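PDB 3QLI: coenzyme A transferase from Yersinia pestis, which probably transfers coenzyme A between carboxylic acids such as acetate. Local coordinates for residues Gly354-Arg368 with Ile398-His410. Numbering follows the deposited sequence.
Sequences GHQYSASGGQLDFVR and IDGPVTTPRIDTH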
ATOM      1  N   GLY A 354      13.743   9.073  13.393  1.00 39.86           N
ATOM      2  CA  GLY A 354      14.031   7.648  13.423  1.00 38.49           C
ATOM      3  C   GLY A 354      12.792   6.775  13.505  1.00 42.05           C
ATOM      4  O   GLY A 354      12.853   5.570  13.233  1.00 45.50           O
ATOM      5  N   HIS A 355      11.664   7.379  13.870  1.00 34.03           N
ATOM      6  CA  HIS A 355      10.416   6.633  14.027  1.00 31.96           C
ATOM      7  C   HIS A 355       9.490   6.821  12.843  1.00 32.11           C
ATOM      8  O   HIS A 355       9.722   7.671  11.974  1.00 25.83           O
ATOM      9  CB  HIS A 355       9.699   7.052  15.312  1.00 33.16           C
ATOM     10  CG  HIS A 355      10.498   6.801  16.549  1.00 34.63           C
ATOM     11  ND1 HIS A 355      10.417   5.623  17.261  1.00 36.80           N
ATOM     12  CD2 HIS A 355      11.407   7.571  17.194  1.00 40.33           C
ATOM     13  CE1 HIS A 355      11.237   5.680  18.295  1.00 39.54           C
ATOM     14  NE2 HIS A 355      11.850   6.850  18.276  1.00 39.87           N
ATOM     15  N   GLN A 356       8.425   6.029  12.815  1.00 23.24           N
ATOM     16  CA  GLN A 356       7.434   6.160  11.759  1.00 22.70           C
ATOM     17  C   GLN A 356       6.072   5.768  12.320  1.00 28.03           C
ATOM     18  O   GLN A 356       5.723   4.587  12.365  1.00 29.65           O
ATOM     19  CB  GLN A 356       7.832   5.301  10.546  1.00 22.82           C
ATOM     20  CG  GLN A 356       6.945   5.447   9.313  1.00 19.93           C
ATOM     21  CD  GLN A 356       6.787   6.894   8.865  1.00 23.33           C
ATOM     22  OE1 GLN A 356       5.710   7.474   8.994  1.00 24.25           O
ATOM     23  NE2 GLN A 356       7.862   7.480   8.350  1.00 20.96           N
ATOM     24  N   TYR A 357       5.330   6.766  12.797  1.00 21.53           N
ATOM     25  CA  TYR A 357       3.973   6.547  13.278  1.00 19.75           C
ATOM     26  C   TYR A 357       2.965   7.148  12.304  1.00 21.97           C
ATOM     27  O   TYR A 357       1.782   6.831  12.366  1.00 21.92           O
ATOM     28  CB  TYR A 357       3.769   7.180  14.656  1.00 23.07           C
ATOM     29  CG  TYR A 357       4.761   6.728  15.693  1.00 22.83           C
ATOM     30  CD1 TYR A 357       5.713   7.606  16.200  1.00 22.16           C
ATOM     31  CD2 TYR A 357       4.756   5.419  16.157  1.00 23.15           C
ATOM     32  CE1 TYR A 357       6.625   7.197  17.146  1.00 24.25           C
ATOM     33  CE2 TYR A 357       5.664   4.996  17.109  1.00 22.66           C
ATOM     34  CZ  TYR A 357       6.601   5.887  17.593  1.00 28.54           C
ATOM     35  OH  TYR A 357       7.506   5.469  18.540  1.00 30.39           O
ATOM     36  N   SER A 358       3.426   8.021  11.409  1.00 18.64           N
ATOM     37  CA  SER A 358       2.497   8.729  10.524  1.00 21.08           C
ATOM     38  C   SER A 358       1.971   7.846   9.388  1.00 19.04           C
ATOM     39  O   SER A 358       0.989   8.190   8.735  1.00 20.09           O
ATOM     40  CB  SER A 358       3.105  10.036   9.981  1.00 23.78           C
ATOM     41  OG  SER A 358       4.213   9.776   9.141  1.00 28.97           O
ATOM     42  N   ALA A 359       2.598   6.693   9.176  1.00 16.65           N
ATOM     43  CA  ALA A 359       2.158   5.785   8.115  1.00 20.12           C
ATOM     44  C   ALA A 359       0.753   5.213   8.384  1.00 20.13           C
ATOM     45  O   ALA A 359       0.109   4.640   7.497  1.00 17.74           O
ATOM     46  CB  ALA A 359       3.179   4.670   7.922  1.00 18.64           C
ATOM     47  N   SER A 360       0.282   5.380   9.614  1.00 19.20           N
ATOM     48  CA  SER A 360      -1.074   4.973   9.981  1.00 18.47           C
ATOM     49  C   SER A 360      -2.134   5.865   9.352  1.00 21.35           C
ATOM     50  O   SER A 360      -3.290   5.466   9.233  1.00 22.28           O
ATOM     51  CB  SER A 360      -1.231   5.003  11.499  1.00 21.19           C
ATOM     52  OG  SER A 360      -0.488   3.956  12.078  1.00 25.88           O
ATOM     53  N   GLY A 361      -1.752   7.083   8.967  1.00 17.61           N
ATOM     54  CA  GLY A 361      -2.706   8.028   8.407  1.00 19.27           C
ATOM     55  C   GLY A 361      -3.128   7.660   6.991  1.00 18.57           C
ATOM     56  O   GLY A 361      -2.553   6.763   6.382  1.00 18.38           O
ATOM     57  N   GLY A 362      -4.125   8.357   6.463  1.00 18.39           N
ATOM     58  CA  GLY A 362      -4.676   8.026   5.160  1.00 18.53           C
ATOM     59  C   GLY A 362      -3.937   8.589   3.960  1.00 20.78           C
ATOM     60  O   GLY A 362      -4.391   8.427   2.823  1.00 19.80           O
ATOM     61  N   GLN A 363      -2.805   9.250   4.180  1.00 18.48           N
ATOM     62  CA  GLN A 363      -2.086   9.844   3.049  1.00 21.69           C
ATOM     63  C   GLN A 363      -1.911   8.842   1.913  1.00 19.25           C
ATOM     64  O   GLN A 363      -2.295   9.116   0.775  1.00 15.00           O
ATOM     65  CB  GLN A 363      -0.724  10.422   3.459  1.00 22.26           C
ATOM     66  CG  GLN A 363       0.183  10.754   2.254  1.00 26.37           C
ATOM     67  CD  GLN A 363       1.376  11.652   2.602  1.00 25.05           C
ATOM     68  OE1 GLN A 363       2.508  11.369   2.215  1.00 26.66           O
ATOM     69  NE2 GLN A 363       1.117  12.735   3.330  1.00 24.06           N
ATOM     70  N   LEU A 364      -1.357   7.669   2.219  1.00 14.67           N
ATOM     71  CA  LEU A 364      -1.045   6.718   1.163  1.00 13.51           C
ATOM     72  C   LEU A 364      -2.298   6.186   0.463  1.00 12.27           C
ATOM     73  O   LEU A 364      -2.251   5.860  -0.717  1.00 13.00           O
ATOM     74  CB  LEU A 364      -0.178   5.569   1.693  1.00 14.71           C
ATOM     75  CG  LEU A 364       0.347   4.575   0.654  1.00 15.49           C
ATOM     76  CD1 LEU A 364       1.150   5.278  -0.463  1.00 17.37           C
ATOM     77  CD2 LEU A 364       1.204   3.540   1.346  1.00 16.30           C
ATOM     78  N   ASP A 365      -3.409   6.067   1.188  1.00 13.72           N
ATOM     79  CA  ASP A 365      -4.669   5.657   0.566  1.00 13.89           C
ATOM     80  C   ASP A 365      -4.999   6.563  -0.619  1.00 14.78           C
ATOM     81  O   ASP A 365      -5.427   6.103  -1.670  1.00 12.20           O
ATOM     82  CB  ASP A 365      -5.833   5.740   1.554  1.00 14.31           C
ATOM     83  CG  ASP A 365      -5.624   4.862   2.774  1.00 18.91           C
ATOM     84  OD1 ASP A 365      -4.979   3.807   2.635  1.00 15.96           O
ATOM     85  OD2 ASP A 365      -6.092   5.247   3.861  1.00 16.19           O
ATOM     86  N   PHE A 366      -4.811   7.863  -0.425  1.00 13.63           N
ATOM     87  CA  PHE A 366      -5.164   8.829  -1.457  1.00 12.97           C
ATOM     88  C   PHE A 366      -4.074   8.968  -2.523  1.00 14.53           C
ATOM     89  O   PHE A 366      -4.370   9.259  -3.679  1.00 13.07           O
ATOM     90  CB  PHE A 366      -5.550  10.170  -0.819  1.00 11.04           C
ATOM     91  CG  PHE A 366      -7.006  10.225  -0.427  1.00 11.33           C
ATOM     92  CD1 PHE A 366      -7.964  10.586  -1.362  1.00 12.84           C
ATOM     93  CD2 PHE A 366      -7.422   9.827   0.840  1.00 12.36           C
ATOM     94  CE1 PHE A 366      -9.307  10.590  -1.038  1.00 10.56           C
ATOM     95  CE2 PHE A 366      -8.779   9.835   1.177  1.00 11.82           C
ATOM     96  CZ  PHE A 366      -9.715  10.220   0.237  1.00 12.72           C
ATOM     97  N   VAL A 367      -2.820   8.756  -2.139  1.00 14.41           N
ATOM     98  CA  VAL A 367      -1.740   8.682  -3.128  1.00 11.48           C
ATOM     99  C   VAL A 367      -2.063   7.563  -4.129  1.00 13.88           C
ATOM    100  O   VAL A 367      -1.984   7.748  -5.350  1.00 14.14           O
ATOM    101  CB  VAL A 367      -0.363   8.416  -2.442  1.00 13.73           C
ATOM    102  CG1 VAL A 367       0.712   8.058  -3.475  1.00 13.09           C
ATOM    103  CG2 VAL A 367       0.069   9.621  -1.612  1.00 14.78           C
ATOM    104  N   ARG A 368      -2.443   6.401  -3.605  1.00 12.27           N
ATOM    105  CA  ARG A 368      -2.802   5.255  -4.442  1.00 13.46           C
ATOM    106  C   ARG A 368      -4.092   5.484  -5.222  1.00 13.36           C
ATOM    107  O   ARG A 368      -4.175   5.193  -6.412  1.00 14.38           O
ATOM    108  CB  ARG A 368      -2.974   4.010  -3.566  1.00 12.85           C
ATOM    109  CG  ARG A 368      -1.701   3.509  -2.898  1.00 16.12           C
ATOM    110  CD  ARG A 368      -2.071   2.485  -1.793  1.00 17.49           C
ATOM    111  NE  ARG A 368      -0.956   1.634  -1.382  1.00 24.68           N
ATOM    112  CZ  ARG A 368      -0.934   0.924  -0.249  1.00 27.04           C
ATOM    113  NH1 ARG A 368      -1.962   0.993   0.590  1.00 27.43           N
ATOM    114  NH2 ARG A 368       0.112   0.151   0.056  1.00 21.91           N
ATOM    115  N   ILE A 398      15.733   9.212   3.771  1.00 21.45           N
ATOM    116  CA  ILE A 398      14.942   9.245   5.000  1.00 18.48           C
ATOM    117  C   ILE A 398      15.505   8.230   6.006  1.00 26.91           C
ATOM    118  O   ILE A 398      15.913   7.133   5.626  1.00 25.67           O
ATOM    119  CB  ILE A 398      13.461   8.954   4.696  1.00 22.45           C
ATOM    120  CG1 ILE A 398      12.839  10.154   3.957  1.00 18.86           C
ATOM    121  CG2 ILE A 398      12.690   8.632   5.981  1.00 20.76           C
ATOM    122  CD1 ILE A 398      11.574   9.800   3.139  1.00 17.23           C
ATOM    123  N   ASP A 399      15.552   8.618   7.280  1.00 25.93           N
ATOM    124  CA  ASP A 399      16.081   7.754   8.336  1.00 31.62           C
ATOM    125  C   ASP A 399      15.055   6.698   8.762  1.00 33.26           C
ATOM    126  O   ASP A 399      14.219   6.958   9.633  1.00 37.34           O
ATOM    127  CB  ASP A 399      16.482   8.607   9.540  1.00 38.57           C
ATOM    128  CG  ASP A 399      17.183   7.810  10.618  1.00 44.58           C
ATOM    129  OD1 ASP A 399      17.011   6.572  10.657  1.00 44.28           O
ATOM    130  OD2 ASP A 399      17.903   8.429  11.434  1.00 50.71           O
ATOM    131  N   GLY A 400      15.113   5.516   8.147  1.00 34.28           N
ATOM    132  CA  GLY A 400      14.207   4.431   8.507  1.00 33.46           C
ATOM    133  C   GLY A 400      12.969   4.336   7.634  1.00 32.80           C
ATOM    134  O   GLY A 400      12.937   4.923   6.555  1.00 28.03           O
ATOM    135  N   PRO A 401      11.940   3.593   8.097  1.00 31.60           N
ATOM    136  CA  PRO A 401      10.690   3.388   7.349  1.00 26.21           C
ATOM    137  C   PRO A 401      10.049   4.709   6.942  1.00 23.25           C
ATOM    138  O   PRO A 401      10.163   5.696   7.673  1.00 23.29           O
ATOM    139  CB  PRO A 401       9.792   2.650   8.355  1.00 26.68           C
ATOM    140  CG  PRO A 401      10.758   1.917   9.230  1.00 26.37           C
ATOM    141  CD  PRO A 401      11.931   2.868   9.382  1.00 33.33           C
ATOM    142  N   VAL A 402       9.376   4.724   5.796  1.00 21.85           N
ATOM    143  CA  VAL A 402       8.873   5.981   5.240  1.00 17.02           C
ATOM    144  C   VAL A 402       7.357   6.116   5.381  1.00 21.59           C
ATOM    145  O   VAL A 402       6.688   5.189   5.827  1.00 19.44           O
ATOM    146  CB  VAL A 402       9.279   6.112   3.770  1.00 20.56           C
ATOM    147  CG1 VAL A 402      10.792   6.002   3.642  1.00 18.50           C
ATOM    148  CG2 VAL A 402       8.584   5.044   2.923  1.00 21.58           C
ATOM    149  N   THR A 403       6.815   7.278   5.023  1.00 16.49           N
ATOM    150  CA  THR A 403       5.374   7.459   5.014  1.00 19.21           C
ATOM    151  C   THR A 403       4.805   7.070   3.659  1.00 20.79           C
ATOM    152  O   THR A 403       3.890   6.251   3.574  1.00 20.96           O
ATOM    153  CB  THR A 403       4.973   8.898   5.331  1.00 16.78           C
ATOM    154  OG1 THR A 403       5.534   9.267   6.592  1.00 19.59           O
ATOM    155  CG2 THR A 403       3.462   9.012   5.414  1.00 20.37           C
ATOM    156  N   THR A 404       5.346   7.667   2.599  1.00 18.01           N
ATOM    157  CA  THR A 404       4.982   7.286   1.240  1.00 18.12           C
ATOM    158  C   THR A 404       6.200   6.677   0.560  1.00 20.58           C
ATOM    159  O   THR A 404       7.215   7.351   0.379  1.00 18.26           O
ATOM    160  CB  THR A 404       4.482   8.513   0.413  1.00 18.61           C
ATOM    161  OG1 THR A 404       3.322   9.069   1.036  1.00 23.98           O
ATOM    162  CG2 THR A 404       4.104   8.103  -0.985  1.00 17.06           C
ATOM    163  N   PRO A 405       6.099   5.396   0.177  1.00 19.80           N
ATOM    164  CA  PRO A 405       7.196   4.657  -0.459  1.00 17.64           C
ATOM    165  C   PRO A 405       7.535   5.249  -1.814  1.00 16.43           C
ATOM    166  O   PRO A 405       6.652   5.805  -2.491  1.00 16.32           O
ATOM    167  CB  PRO A 405       6.597   3.257  -0.661  1.00 21.37           C
ATOM    168  CG  PRO A 405       5.492   3.164   0.345  1.00 23.88           C
ATOM    169  CD  PRO A 405       4.911   4.547   0.374  1.00 18.96           C
ATOM    170  N   ARG A 406       8.787   5.120  -2.234  1.00 15.24           N
ATOM    171  CA  ARG A 406       9.173   5.665  -3.527  1.00 17.67           C
ATOM    172  C   ARG A 406       8.405   4.985  -4.656  1.00 17.96           C
ATOM    173  O   ARG A 406       8.270   5.544  -5.732  1.00 17.83           O
ATOM    174  CB  ARG A 406      10.671   5.522  -3.762  1.00 17.55           C
ATOM    175  CG  ARG A 406      11.130   4.083  -4.021  1.00 18.74           C
ATOM    176  CD  ARG A 406      12.572   4.069  -4.533  1.00 21.03           C
ATOM    177  NE  ARG A 406      13.230   2.789  -4.284  1.00 21.16           N
ATOM    178  CZ  ARG A 406      14.508   2.537  -4.561  1.00 26.58           C
ATOM    179  NH1 ARG A 406      15.268   3.475  -5.111  1.00 22.27           N
ATOM    180  NH2 ARG A 406      15.026   1.345  -4.282  1.00 27.56           N
ATOM    181  N   ILE A 407       7.893   3.778  -4.425  1.00 16.73           N
ATOM    182  CA  ILE A 407       7.167   3.109  -5.505  1.00 15.51           C
ATOM    183  C   ILE A 407       5.766   3.680  -5.694  1.00 16.95           C
ATOM    184  O   ILE A 407       5.110   3.384  -6.685  1.00 16.92           O
ATOM    185  CB  ILE A 407       7.071   1.576  -5.302  1.00 16.31           C
ATOM    186  CG1 ILE A 407       6.353   1.253  -3.985  1.00 17.71           C
ATOM    187  CG2 ILE A 407       8.468   0.931  -5.399  1.00 19.57           C
ATOM    188  CD1 ILE A 407       6.210  -0.234  -3.711  1.00 22.39           C
ATOM    189  N   ASP A 408       5.290   4.450  -4.720  1.00 14.60           N
ATOM    190  CA  ASP A 408       3.944   5.014  -4.795  1.00 14.14           C
ATOM    191  C   ASP A 408       3.857   6.505  -5.103  1.00 15.60           C
ATOM    192  O   ASP A 408       2.810   6.993  -5.524  1.00 14.86           O
ATOM    193  CB  ASP A 408       3.188   4.740  -3.494  1.00 13.84           C
ATOM    194  CG  ASP A 408       2.886   3.273  -3.295  1.00 19.21           C
ATOM    195  OD1 ASP A 408       2.326   2.649  -4.218  1.00 17.14           O
ATOM    196  OD2 ASP A 408       3.209   2.746  -2.213  1.00 19.32           O
ATOM    197  N   THR A 409       4.948   7.233  -4.905  1.00 15.64           N
ATOM    198  CA  THR A 409       4.915   8.670  -5.137  1.00 15.02           C
ATOM    199  C   THR A 409       4.600   8.989  -6.591  1.00 13.40           C
ATOM    200  O   THR A 409       5.105   8.347  -7.506  1.00 15.79           O
ATOM    201  CB  THR A 409       6.229   9.351  -4.715  1.00 16.81           C
ATOM    202  OG1 THR A 409       6.564   8.955  -3.380  1.00 15.36           O
ATOM    203  CG2 THR A 409       6.076  10.862  -4.761  1.00 17.20           C
ATOM    204  N   HIS A 410       3.749   9.988  -6.788  1.00 12.49           N
ATOM    205  CA  HIS A 410       3.349  10.398  -8.122  1.00 14.05           C
ATOM    206  C   HIS A 410       3.953  11.752  -8.454  1.00 13.77           C
ATOM    207  O   HIS A 410       4.939  11.845  -9.177  1.00 15.30           O
ATOM    208  CB  HIS A 410       1.823  10.482  -8.197  1.00 12.41           C
ATOM    209  CG  HIS A 410       1.293  10.697  -9.580  1.00 12.59           C
ATOM    210  ND1 HIS A 410      -0.010  11.075  -9.825  1.00 12.71           N
ATOM    211  CD2 HIS A 410       1.886  10.587 -10.791  1.00 15.16           C
ATOM    212  CE1 HIS A 410      -0.196  11.186 -11.127  1.00 15.03           C
ATOM    213  NE2 HIS A 410       0.940  10.896 -11.736  1.00 16.78           N
TER
HETATM  214  O   HOH W   1      13.097   9.515  10.093  1.00 35.92           O
HETATM  215  O   HOH W   2       0.315   6.435  -6.536  1.00 17.69           O
HETATM  216  O   HOH W   3       2.781   0.573  -1.103  1.00 16.51           O
HETATM  217  O   HOH W   4       0.561   0.649  -3.713  1.00 20.67           O
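Gln356 reaches across to the loop 398-410 and engages it with both ends of its amide. Its chain starts out anti to the backbone N (chi1 -175°) and then bends at chi2, which turns the amide along the backbone of Pro401-Thr403. Gln356 NE2 gives a nearly straight bond to Pro401 O (3.0 Å, 164°), the donor nitrogen sitting out of the Pro401 carbonyl plane, and a second to Asn348 OD1. Gln356 OE1 accepts from Thr403 OG1 at 3.0 Å and, in its own carbonyl plane, from Ser358 OG at 2.7 Å. Glutamine suits this buried place because it can donate and accept at once. Threonine suits its own because Thr403 OG1 also accepts from Ser349 N, using both capacities of a hydroxyl.

Further along, Gln363 on the helix 363-372 extends toward Thr404, whose OG1 donates to Gln363 OE1 on a lone pair (2.7 Å), while Gln363 NE2 goes to Ala337 O. Next along the helix, Leu364 CD1 packs on Asp408 CB (3.7 Å) and meets Pro405 CD at 3.9 Å. Leu364 CD2 lies against one face of the Arg368 guanidinium, over its centre. Arg368 NE stays beyond salt-bridge range of Asp408 OD2 (4.4 Å); two waters link Arg368 NE to Asp408 OD1 and NH2 to OD2, and OD1 is also held by Asn127 of the second subunit.

Ser358 and Gln363 belong to a coenzyme A site. Thr403 shares the Gln356 acceptor with Ser358 and Thr404 holds Gln363 OE1, consistent with the loop bracing both.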